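Local coordinates for protein succinate-semialdehyde dehydrogenase (Streptococcus pyogenes MGAS1882, PDB 4OGD) that probably oxidises succinic semialdehyde to succinate, using NADP+ as its cofactor in the manner of the aldehyde dehydrogenase family, at residues Gln165-Glu168 with Glu169-Glu173; Leu52-Val55 with Ala56-Leu59; Arg60-Arg63 with Asp64-Glu68; Val28-Arg31 with Ala32-Tyr36; Ala89-Ala92 with Asp93-Asp97. All coordinates share one frame; numbering follows the deposited sequence.

Overall arrangement
All five contacts are local, four between successive turns of one helix and contact 3 across a helix break, in the part of the chain that precedes strand 181-183, and they illustrate how one backbone pattern serves different surroundings. Contacts 2 and 5 are the most buried; their helices, 45-61 and 78-103, lie against each other. Contact 3 starts on the same helix as contact 2 but runs into helix 63-74, so water and charge largely replace apolar packing there. Contact 1, on helix 161-173 of a beta-alpha-beta unit, is partly buried and touches contacts 2 and 3. Contact 4, on helix 22-41, touches none of the others, lies farthest from the chain's centre and neighbours the second subunit.

Contact 1: Gln165-Glu168 with Glu169-Glu173; sequences QSFE and ELVLE
Glu169 folds back along helix 161-173 to meet Gln165 one turn earlier, in a polar pair that is less polar than it looks. With CG beside its own backbone N (chi1 -72°), the extended glutamate chain is carried over the preceding turn, and OE2 comes to 3.4 Å from Gln165 CG. Amide and carboxylate planes differ by only 20°, yet the carboxylate rests against the glutamine's methylene stem. Its charge is answered by Arg162, which forms a salt bridge with OE1.

Backbone hydrogen bonds of the alpha-helical kind join the two turns. Leu170 N donates to Ser166 O at 2.8 Å, the shortest of the four. The straightest is the bond from Leu172 N to Glu168 O, with 168° at the hydrogen and a length of 3.1 Å.

Apolar contact is made on another side of the helix. Phe167 CE1 approaches Val171 CG2 to 3.8 Å, the methyl group reaching the ring obliquely. The same ring meets Tyr135 edge-to-face and packs on helix 136-148.

A mixed contact completes the set: Glu168 and Leu172 run side by side, pointing the same way, with Glu168 OE2 3.9 Å from Leu172 CD1. Glu168 OE1 accepts a hydrogen bond from Asn183 N, linking the helix to strand 181-183, the next strand of its beta-alpha-beta unit.

The chemistry implies a division of labour: neighbouring turns share backbone bonds and carbon contacts, while the carboxylates of Glu168 and Glu169 find their polar partners outside the two turns.

Contact 2: Leu52-Val55 with Ala56-Leu59; sequences LHQV and ANIL
Ala56 opens the second turn by donating from its N to Leu52 O at 3.2 Å, a regular alpha-helical bond. Its methyl group sits close to the next carbonyl, with CB 3.4 Å from His53 O, and also touches Asp93 of helix 78-103.

Asn57 continues the pattern through its N, bonded to His53 O, and then meets the side chain of Gln54. The glutamine chain is bent at chi2 (60°), which brings its amide back over the following turn. Asn57 OD1 lies 3.4 Å from Gln54 OE1 and 3.5 Å from NE2, with the two amide planes turned 60° apart. The two oxygens are both acceptors, so their closeness gives no bond.

Helix 45-61 is amphipathic here, with this pair of amides on its more exposed side. The opposing character belongs to Leu52, Val55 and Leu59, which pack on helix 136-148; Val55, Ile58 and Leu59 also meet Leu170 of helix 161-173. The helix therefore has neighbours on more than one side.

Ile58 crosses the Gln54 side chain at about a right angle. Its CG1 is 3.7 Å from Gln54 NE2 and nearer still, 3.3 Å, to Gln54 O, the carbonyl that receives Ile58 N in a bond of 2.8 Å.

Leu59 lies alongside Val55, both side chains pointing the same way, and the approach of CD1 to Val55 CG1 is a loose 4.2 Å. The leucine N bonds to Val55 O, while Met139 receives both side chains on helix 136-148.

Contact 3: Arg60-Arg63 with Asp64-Glu68; sequences RRDR and DKYAE
Asp62 OD2 is gripped by Arg61 NH2 at 2.8 Å and by a water at 2.7 Å, and that water carries the contact across to the next helix. It donates to the aspartate while accepting from Tyr66 OH and Lys65 NZ, so one molecule joins three side chains. The guanidinium of Arg61 approaches side-on: NE bonds to Asp62 OD1 almost straight (178°), although from above the carboxylate plane, and NH2 meets OD2 on the syn side but well out of that plane. Arg61 NH2 also bridges to Glu173 of helix 161-173. Arg61, with Lys65 beyond the water, would probably favour the ionised form of Asp62.

The methylene of Asp62 also touches the Tyr66 ring, CB lying 3.6 Å from CE2. Tyr66 has CG beside its backbone N (chi1 -71°), which swings the ring back toward Asp62, and its N bonds to Asp62 O at 3.1 Å. Lys65 lays its CE over one face of that ring, toward the rim.

Arg63 and Asp64 have nearly parallel flat groups, but NE to OD1 is a long salt bridge of 3.7 Å. Their stronger partners lie outside: Asp86 for Arg63, Gln82 for Asp64.

Asp62 leaves helical geometry after helix 45-61 and holds the N-cap position of helix 63-74, without a side-chain capping bond. The contact is thus a tight helix-to-helix junction, braced by a salt bridge and a water.

Contact 4: Val28-Arg31 with Ala32-Tyr36; sequences VLER and AHLLY
Ala32, Glu30 and Arg31 bear most of this contact between two turns of helix 22-41. Ala32 CB lies over the preceding turn, 3.4 Å from Val28 O and 3.7 Å from Leu29 O, while its N donates to Val28 O at 2.9 Å. Both approaches of the methyl group follow from the helical backbone.

Glu30 faces Leu34. Its chain bends at chi2 (66°), bringing the carboxylate back above the leucine, so that OE2 stands 4.0 Å from Leu34 CD2 and the two side chains pass at a slant. The leucine also leans on the backbone, with CG 3.3 Å from Glu30 O, the oxygen that accepts the Leu34 N-H. The contact is van der Waals in kind; the charge of Glu30 is met by a salt bridge from OE1 to Arg199 NH1, and His33 packs on the same arginine.

Arg31 supplies a carbonyl to the contact: its O receives Leu35 N at 3.0 Å, and Leu35 CB rests 3.5 Å from the same atom. The guanidinium heads elsewhere, NH2 bonding to Thr182 OG1 on strand 181-183.

Farther along, Tyr36 OH hydrogen-bonds to Glu408 of the second subunit. The contact is typical of a peripheral helix, with the side-chain ends of Arg31 and Tyr36 reaching, respectively, strand 181-183, outermost within this chain in the six-stranded sheet, and the second subunit.

Contact 5: Ala89-Ala92 with Asp93-Asp97; sequences ADIA and DYYAD
Tyr95 presents the edge of its ring to Ile91, with CD2 3.9 Å from Ile91 CG2 and the methyl group in the ring plane. One face of the same ring is occupied by Tyr94, whose CD1 stands 3.7 Å above its centre. Tyr94 in turn has Tyr95 CD2 at its own edge, in plane, so that the two neighbours meet edge against face. The first torsions explain the divergence: Tyr95 keeps CG beside its backbone N (chi1 -80°) and lies parallel to Ile91, whereas Tyr94 has CG on the far side from N (chi1 176°) and leads away toward Pro422.

The backbone carries the usual helical bonds, among them Tyr94 N to Asp90 O at 2.8 Å and Tyr95 N to Ile91 O at 3.1 Å. The phenol of Tyr95 ends in a hydrogen bond to Ser439 O, and its ring packs on Ala143 and Pro144.

Helix 78-103 is a long helix set between others: Ile91 and Tyr95 turn to helix 136-148, while Ala92, Asp93 and Ala96 turn to helix 45-61. Each neighbouring helix thus meets its own set of side chains.

On the polar side a water bridges the two aspartates, donating to Asp90 OD1 at 2.9 Å and to Asp93 OD2 at 2.8 Å. The carboxylates remain 5.1 Å apart, OD1 of Asp90 to OD2 of Asp93, and the water probably eases their like charge. Asp93 has further partners on helix 45-61: OD1 takes a hydrogen bond from His53 ND1, and OD2 forms a salt bridge with Arg60 NH2.

Contact 1: Gln165-Glu168 with Glu169-Glu173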
# COMPACT_ATOMS: atom_id res chain seq x y z
N GLN A 165 13.37 -1.97 -24.24
CA GLN A 165 13.97 -0.86 -24.95
C GLN A 165 12.98 -0.20 -25.91
O GLN A 165 12.88 1.03 -25.98
CB GLN A 165 15.19 -1.35 -25.73
CG GLN A 165 15.77 -0.32 -26.68
CD GLN A 165 16.84 -0.91 -27.58
OE1 GLN A 165 16.55 -1.72 -28.47
NE2 GLN A 165 18.09 -0.52 -27.34
N SER A 166 12.24 -1.02 -26.65
CA SER A 166 11.29 -0.51 -27.63
C SER A 166 10.12 0.21 -26.96
O SER A 166 9.49 1.06 -27.58
CB SER A 166 10.77 -1.63 -28.53
OG SER A 166 10.09 -2.63 -27.80
N PHE A 167 9.81 -0.13 -25.71
CA PHE A 167 8.72 0.56 -25.04
C PHE A 167 9.10 2.01 -24.77
O PHE A 167 8.31 2.94 -25.02
CB PHE A 167 8.30 -0.15 -23.74
CG PHE A 167 6.96 0.31 -23.21
CD1 PHE A 167 6.84 1.51 -22.51
CD2 PHE A 167 5.81 -0.44 -23.45
CE1 PHE A 167 5.60 1.94 -22.05
CE2 PHE A 167 4.58 -0.02 -22.99
CZ PHE A 167 4.47 1.16 -22.28
N GLU A 168 10.31 2.22 -24.26
CA GLU A 168 10.84 3.57 -24.11
C GLU A 168 10.84 4.30 -25.45
O GLU A 168 10.43 5.46 -25.52
CB GLU A 168 12.26 3.56 -23.53
CG GLU A 168 12.87 4.96 -23.45
CD GLU A 168 14.31 4.97 -22.98
OE1 GLU A 168 14.68 4.11 -22.17
OE2 GLU A 168 15.08 5.83 -23.45
N GLU A 169 11.28 3.63 -26.51
CA GLU A 169 11.33 4.24 -27.85
C GLU A 169 9.93 4.64 -28.33
O GLU A 169 9.76 5.70 -28.94
CB GLU A 169 12.00 3.29 -28.85
CG GLU A 169 13.50 3.18 -28.63
CD GLU A 169 14.13 1.99 -29.34
OE1 GLU A 169 13.40 1.19 -29.95
OE2 GLU A 169 15.37 1.88 -29.27
N LEU A 170 8.95 3.79 -28.06
CA LEU A 170 7.55 4.05 -28.38
C LEU A 170 7.05 5.34 -27.74
O LEU A 170 6.41 6.18 -28.40
CB LEU A 170 6.70 2.87 -27.93
CG LEU A 170 5.17 3.01 -27.86
CD1 LEU A 170 4.57 3.22 -29.25
CD2 LEU A 170 4.53 1.80 -27.19
N VAL A 171 7.31 5.49 -26.45
CA VAL A 171 6.81 6.63 -25.70
C VAL A 171 7.47 7.94 -26.17
O VAL A 171 6.80 8.97 -26.28
CB VAL A 171 6.98 6.39 -24.17
CG1 VAL A 171 6.77 7.67 -23.38
CG2 VAL A 171 6.01 5.31 -23.72
N LEU A 172 8.76 7.88 -26.47
CA LEU A 172 9.45 9.02 -27.07
C LEU A 172 8.90 9.33 -28.46
O LEU A 172 8.68 10.50 -28.80
CB LEU A 172 10.95 8.74 -27.14
CG LEU A 172 11.63 8.67 -25.77
CD1 LEU A 172 13.00 8.02 -25.91
CD2 LEU A 172 11.75 10.06 -25.16
N GLU A 173 8.66 8.29 -29.26
CA GLU A 173 8.08 8.47 -30.59
C GLU A 173 6.72 9.17 -30.54
O GLU A 173 6.38 9.95 -31.43
CB GLU A 173 7.95 7.13 -31.32
CG GLU A 173 7.58 7.30 -32.81
CD GLU A 173 7.43 5.98 -33.55
OE1 GLU A 173 7.64 4.92 -32.93
OE2 GLU A 173 7.11 6.02 -34.76

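Contact 2: Leu52-Val55 with Ala56-Leu59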
# COMPACT_ATOMS: atom_id res chain seq x y z
N LEU A 52 -0.40 10.09 -24.60
CA LEU A 52 -0.82 8.72 -24.30
C LEU A 52 -1.76 8.15 -25.37
O LEU A 52 -1.67 6.99 -25.74
CB LEU A 52 -1.46 8.64 -22.90
CG LEU A 52 -1.73 7.24 -22.36
CD1 LEU A 52 -0.46 6.39 -22.35
CD2 LEU A 52 -2.32 7.33 -20.95
N HIS A 53 -2.67 8.98 -25.88
CA HIS A 53 -3.44 8.58 -27.04
C HIS A 53 -2.54 8.26 -28.24
O HIS A 53 -2.82 7.34 -29.00
CB HIS A 53 -4.46 9.66 -27.41
CG HIS A 53 -5.69 9.66 -26.56
ND1 HIS A 53 -6.46 8.53 -26.37
CD2 HIS A 53 -6.29 10.65 -25.85
CE1 HIS A 53 -7.49 8.83 -25.59
NE2 HIS A 53 -7.41 10.11 -25.26
N GLN A 54 -1.44 9.00 -28.39
CA GLN A 54 -0.53 8.79 -29.52
C GLN A 54 0.25 7.49 -29.33
O GLN A 54 0.58 6.80 -30.31
CB GLN A 54 0.40 9.99 -29.73
CG GLN A 54 1.30 9.91 -30.98
CD GLN A 54 0.51 9.79 -32.30
OE1 GLN A 54 -0.66 10.15 -32.36
NE2 GLN A 54 1.17 9.30 -33.34
N VAL A 55 0.53 7.14 -28.08
CA VAL A 55 1.14 5.85 -27.80
C VAL A 55 0.24 4.74 -28.32
O VAL A 55 0.69 3.83 -29.02
CB VAL A 55 1.42 5.65 -26.29
CG1 VAL A 55 1.77 4.19 -26.01
CG2 VAL A 55 2.55 6.55 -25.84
N ALA A 56 -1.05 4.84 -28.01
CA ALA A 56 -2.04 3.88 -28.50
C ALA A 56 -2.08 3.88 -30.03
O ALA A 56 -2.16 2.82 -30.66
CB ALA A 56 -3.42 4.19 -27.92
N ASN A 57 -2.03 5.07 -30.61
CA ASN A 57 -2.05 5.22 -32.07
C ASN A 57 -0.88 4.53 -32.76
O ASN A 57 -1.06 3.84 -33.78
CB ASN A 57 -2.05 6.72 -32.41
CG ASN A 57 -2.45 7.01 -33.84
OD1 ASN A 57 -1.76 7.74 -34.55
ND2 ASN A 57 -3.57 6.46 -34.28
N ILE A 58 0.32 4.71 -32.22
CA ILE A 58 1.50 4.08 -32.78
C ILE A 58 1.47 2.56 -32.58
O ILE A 58 1.91 1.81 -33.45
CB ILE A 58 2.79 4.67 -32.19
CG1 ILE A 58 2.90 6.15 -32.58
CG2 ILE A 58 4.02 3.90 -32.68
CD1 ILE A 58 3.96 6.91 -31.78
N LEU A 59 0.95 2.12 -31.44
CA LEU A 59 0.76 0.69 -31.22
C LEU A 59 -0.19 0.08 -32.26
O LEU A 59 0.06 -1.02 -32.77
CB LEU A 59 0.26 0.42 -29.80
CG LEU A 59 1.34 0.48 -28.72
CD1 LEU A 59 0.69 0.38 -27.34
CD2 LEU A 59 2.36 -0.65 -28.90

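Contact 3: Arg60-Arg63 with Asp64-Glu68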
# COMPACT_ATOMS: atom_id res chain seq x y z
N ARG A 60 -1.26 0.80 -32.59
CA ARG A 60 -2.17 0.37 -33.65
C ARG A 60 -1.44 0.28 -34.99
O ARG A 60 -1.53 -0.72 -35.70
CB ARG A 60 -3.35 1.32 -33.80
CG ARG A 60 -4.43 1.21 -32.75
CD ARG A 60 -5.62 2.10 -33.11
NE ARG A 60 -6.73 1.92 -32.18
CZ ARG A 60 -6.94 2.69 -31.11
NH1 ARG A 60 -6.15 3.71 -30.84
NH2 ARG A 60 -7.97 2.43 -30.31
N ARG A 61 -0.74 1.35 -35.33
CA ARG A 61 -0.03 1.45 -36.61
C ARG A 61 1.03 0.36 -36.77
O ARG A 61 1.17 -0.25 -37.85
CB ARG A 61 0.64 2.83 -36.72
CG ARG A 61 1.22 3.14 -38.10
CD ARG A 61 2.10 4.37 -38.03
NE ARG A 61 3.36 4.06 -37.35
CZ ARG A 61 4.14 4.97 -36.77
NH1 ARG A 61 3.79 6.25 -36.78
NH2 ARG A 61 5.27 4.59 -36.18
N ASP A 62 1.77 0.11 -35.70
CA ASP A 62 2.91 -0.79 -35.76
C ASP A 62 2.67 -2.07 -34.96
O ASP A 62 3.62 -2.65 -34.44
CB ASP A 62 4.16 -0.09 -35.21
CG ASP A 62 4.64 1.04 -36.10
OD1 ASP A 62 4.19 1.11 -37.26
OD2 ASP A 62 5.47 1.85 -35.64
N ARG A 63 1.42 -2.51 -34.89
CA ARG A 63 1.06 -3.63 -34.02
C ARG A 63 1.89 -4.87 -34.27
O ARG A 63 2.41 -5.48 -33.33
CB ARG A 63 -0.41 -3.99 -34.13
CG ARG A 63 -0.73 -5.19 -33.25
CD ARG A 63 -2.15 -5.60 -33.32
NE ARG A 63 -2.48 -6.09 -34.65
CZ ARG A 63 -3.68 -6.51 -35.00
NH1 ARG A 63 -4.67 -6.51 -34.11
NH2 ARG A 63 -3.90 -6.94 -36.24
N ASP A 64 2.04 -5.24 -35.53
CA ASP A 64 2.77 -6.46 -35.84
C ASP A 64 4.26 -6.35 -35.49
O ASP A 64 4.88 -7.34 -35.10
CB ASP A 64 2.53 -6.89 -37.29
CG ASP A 64 1.10 -7.33 -37.54
OD1 ASP A 64 0.30 -7.46 -36.58
OD2 ASP A 64 0.76 -7.57 -38.72
N LYS A 65 4.82 -5.14 -35.59
CA LYS A 65 6.20 -4.90 -35.17
C LYS A 65 6.36 -5.20 -33.68
O LYS A 65 7.27 -5.90 -33.27
CB LYS A 65 6.63 -3.46 -35.47
CG LYS A 65 7.89 -3.01 -34.70
CD LYS A 65 8.15 -1.50 -34.82
CE LYS A 65 9.20 -1.03 -33.82
NZ LYS A 65 9.57 0.40 -34.05
N TYR A 66 5.46 -4.65 -32.86
CA TYR A 66 5.56 -4.85 -31.42
C TYR A 66 5.23 -6.29 -31.02
O TYR A 66 5.85 -6.85 -30.12
CB TYR A 66 4.68 -3.84 -30.69
CG TYR A 66 5.26 -2.45 -30.77
CD1 TYR A 66 6.34 -2.09 -29.99
CD2 TYR A 66 4.73 -1.51 -31.65
CE1 TYR A 66 6.89 -0.82 -30.07
CE2 TYR A 66 5.27 -0.25 -31.75
CZ TYR A 66 6.35 0.10 -30.96
OH TYR A 66 6.89 1.36 -31.05
N ALA A 67 4.25 -6.88 -31.70
CA ALA A 67 3.91 -8.28 -31.46
C ALA A 67 5.11 -9.17 -31.72
O ALA A 67 5.42 -10.05 -30.91
CB ALA A 67 2.73 -8.70 -32.32
N GLU A 68 5.78 -8.96 -32.85
CA GLU A 68 6.93 -9.81 -33.17
C GLU A 68 8.10 -9.63 -32.18
O GLU A 68 8.82 -10.59 -31.87
CB GLU A 68 7.41 -9.59 -34.61
CG GLU A 68 8.61 -10.47 -34.96
CD GLU A 68 8.95 -10.48 -36.44
OE1 GLU A 68 8.24 -9.83 -37.24
OE2 GLU A 68 9.95 -11.15 -36.79
O HOH W 1 7.08 2.31 -33.53

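Contact 4: Val28-Arg31 with Ala32-Tyr36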
# COMPACT_ATOMS: atom_id res chain seq x y z
N VAL A 28 19.72 9.60 -15.40
CA VAL A 28 18.32 9.25 -15.64
C VAL A 28 17.43 9.62 -14.45
O VAL A 28 16.34 10.17 -14.64
CB VAL A 28 18.16 7.75 -16.01
CG1 VAL A 28 16.70 7.33 -15.95
CG2 VAL A 28 18.73 7.50 -17.39
N LEU A 29 17.87 9.33 -13.23
CA LEU A 29 17.06 9.68 -12.07
C LEU A 29 16.90 11.19 -11.92
O LEU A 29 15.82 11.67 -11.59
CB LEU A 29 17.63 9.07 -10.78
CG LEU A 29 17.60 7.54 -10.71
CD1 LEU A 29 18.16 7.08 -9.37
CD2 LEU A 29 16.19 7.00 -10.91
N GLU A 30 17.97 11.94 -12.18
CA GLU A 30 17.88 13.39 -12.09
C GLU A 30 16.91 13.94 -13.13
O GLU A 30 16.08 14.79 -12.82
CB GLU A 30 19.25 14.05 -12.21
CG GLU A 30 19.23 15.57 -12.02
CD GLU A 30 18.85 16.01 -10.60
OE1 GLU A 30 18.61 15.16 -9.70
OE2 GLU A 30 18.80 17.24 -10.38
N ARG A 31 17.01 13.44 -14.36
CA ARG A 31 16.12 13.88 -15.43
C ARG A 31 14.68 13.59 -15.06
O ARG A 31 13.79 14.41 -15.29
CB ARG A 31 16.47 13.19 -16.75
CG ARG A 31 15.56 13.60 -17.91
CD ARG A 31 15.96 12.89 -19.20
NE ARG A 31 15.74 11.45 -19.13
CZ ARG A 31 16.09 10.60 -20.09
NH1 ARG A 31 16.69 11.05 -21.19
NH2 ARG A 31 15.86 9.29 -19.96
N ALA A 32 14.45 12.42 -14.48
CA ALA A 32 13.09 12.02 -14.10
C ALA A 32 12.56 12.91 -12.98
O ALA A 32 11.39 13.32 -12.99
CB ALA A 32 13.06 10.54 -13.71
N HIS A 33 13.41 13.21 -12.00
CA HIS A 33 13.02 14.07 -10.88
C HIS A 33 12.68 15.47 -11.38
O HIS A 33 11.67 16.07 -10.97
CB HIS A 33 14.13 14.13 -9.83
CG HIS A 33 13.83 15.05 -8.69
ND1 HIS A 33 12.81 14.84 -7.79
CD2 HIS A 33 14.43 16.21 -8.31
CE1 HIS A 33 12.79 15.82 -6.91
NE2 HIS A 33 13.76 16.66 -7.20
N LEU A 34 13.51 15.99 -12.28
CA LEU A 34 13.25 17.32 -12.82
C LEU A 34 11.94 17.36 -13.61
O LEU A 34 11.22 18.35 -13.58
CB LEU A 34 14.42 17.80 -13.67
CG LEU A 34 15.73 18.05 -12.90
CD1 LEU A 34 16.84 18.48 -13.85
CD2 LEU A 34 15.54 19.08 -11.80
N LEU A 35 11.63 16.26 -14.29
CA LEU A 35 10.38 16.18 -15.04
C LEU A 35 9.19 16.13 -14.09
O LEU A 35 8.17 16.77 -14.34
CB LEU A 35 10.40 14.98 -16.00
CG LEU A 35 9.19 14.81 -16.94
CD1 LEU A 35 9.04 16.04 -17.83
CD2 LEU A 35 9.36 13.58 -17.80
N TYR A 36 9.33 15.38 -13.00
CA TYR A 36 8.31 15.39 -11.96
C TYR A 36 8.05 16.82 -11.48
O TYR A 36 6.90 17.25 -11.37
CB TYR A 36 8.71 14.50 -10.77
CG TYR A 36 8.04 14.96 -9.50
CD1 TYR A 36 6.70 14.67 -9.28
CD2 TYR A 36 8.73 15.71 -8.56
CE1 TYR A 36 6.05 15.12 -8.13
CE2 TYR A 36 8.09 16.17 -7.41
CZ TYR A 36 6.75 15.86 -7.21
OH TYR A 36 6.09 16.30 -6.07

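Contact 5: Ala89-Ala92 with Asp93-Asp97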
# COMPACT_ATOMS: atom_id res chain seq x y z
N ALA A 89 -3.24 -0.92 -26.23
CA ALA A 89 -3.88 0.20 -26.91
C ALA A 89 -5.06 0.67 -26.08
O ALA A 89 -5.19 1.85 -25.78
CB ALA A 89 -4.33 -0.22 -28.32
N ASP A 90 -5.91 -0.27 -25.66
CA ASP A 90 -7.10 0.07 -24.88
C ASP A 90 -6.80 0.66 -23.51
O ASP A 90 -7.50 1.57 -23.05
CB ASP A 90 -8.03 -1.14 -24.76
CG ASP A 90 -8.65 -1.53 -26.09
OD1 ASP A 90 -8.65 -0.70 -27.03
OD2 ASP A 90 -9.14 -2.68 -26.20
N ILE A 91 -5.76 0.16 -22.85
CA ILE A 91 -5.38 0.68 -21.54
C ILE A 91 -4.91 2.14 -21.63
O ILE A 91 -5.30 2.98 -20.82
CB ILE A 91 -4.31 -0.20 -20.87
CG1 ILE A 91 -4.89 -1.57 -20.53
CG2 ILE A 91 -3.78 0.47 -19.61
CD1 ILE A 91 -3.85 -2.60 -20.09
N ALA A 92 -4.07 2.43 -22.62
CA ALA A 92 -3.57 3.79 -22.86
C ALA A 92 -4.73 4.74 -23.15
O ALA A 92 -4.84 5.81 -22.54
CB ALA A 92 -2.59 3.78 -24.03
N ASP A 93 -5.61 4.34 -24.07
CA ASP A 93 -6.76 5.19 -24.39
C ASP A 93 -7.66 5.38 -23.17
O ASP A 93 -8.16 6.48 -22.93
CB ASP A 93 -7.57 4.62 -25.56
CG ASP A 93 -6.95 4.93 -26.92
OD1 ASP A 93 -6.26 5.97 -27.08
OD2 ASP A 93 -7.18 4.12 -27.84
N TYR A 94 -7.85 4.31 -22.39
CA TYR A 94 -8.67 4.37 -21.18
C TYR A 94 -8.18 5.45 -20.22
O TYR A 94 -8.94 6.32 -19.82
CB TYR A 94 -8.67 3.01 -20.49
CG TYR A 94 -9.40 2.92 -19.16
CD1 TYR A 94 -8.69 2.93 -17.96
CD2 TYR A 94 -10.78 2.77 -19.11
CE1 TYR A 94 -9.34 2.82 -16.75
CE2 TYR A 94 -11.44 2.66 -17.90
CZ TYR A 94 -10.72 2.68 -16.72
OH TYR A 94 -11.39 2.57 -15.53
N TYR A 95 -6.90 5.42 -19.85
CA TYR A 95 -6.42 6.36 -18.85
C TYR A 95 -6.35 7.79 -19.38
O TYR A 95 -6.57 8.74 -18.63
CB TYR A 95 -5.09 5.89 -18.25
CG TYR A 95 -5.32 4.83 -17.20
CD1 TYR A 95 -5.94 5.15 -16.00
CD2 TYR A 95 -4.93 3.51 -17.42
CE1 TYR A 95 -6.17 4.19 -15.04
CE2 TYR A 95 -5.16 2.53 -16.46
CZ TYR A 95 -5.78 2.88 -15.28
OH TYR A 95 -6.02 1.93 -14.30
N ALA A 96 -6.09 7.94 -20.67
CA ALA A 96 -6.17 9.27 -21.27
C ALA A 96 -7.60 9.80 -21.26
O ALA A 96 -7.84 10.98 -20.99
CB ALA A 96 -5.60 9.25 -22.68
N ASP A 97 -8.57 8.92 -21.55
CA ASP A 97 -9.97 9.33 -21.56
C ASP A 97 -10.51 9.62 -20.17
O ASP A 97 -11.33 10.51 -19.99
CB ASP A 97 -10.85 8.26 -22.22
CG ASP A 97 -10.75 8.27 -23.74
OD1 ASP A 97 -10.29 9.27 -24.31
OD2 ASP A 97 -11.16 7.27 -24.36
O HOH W 2 -9.03 2.09 -27.49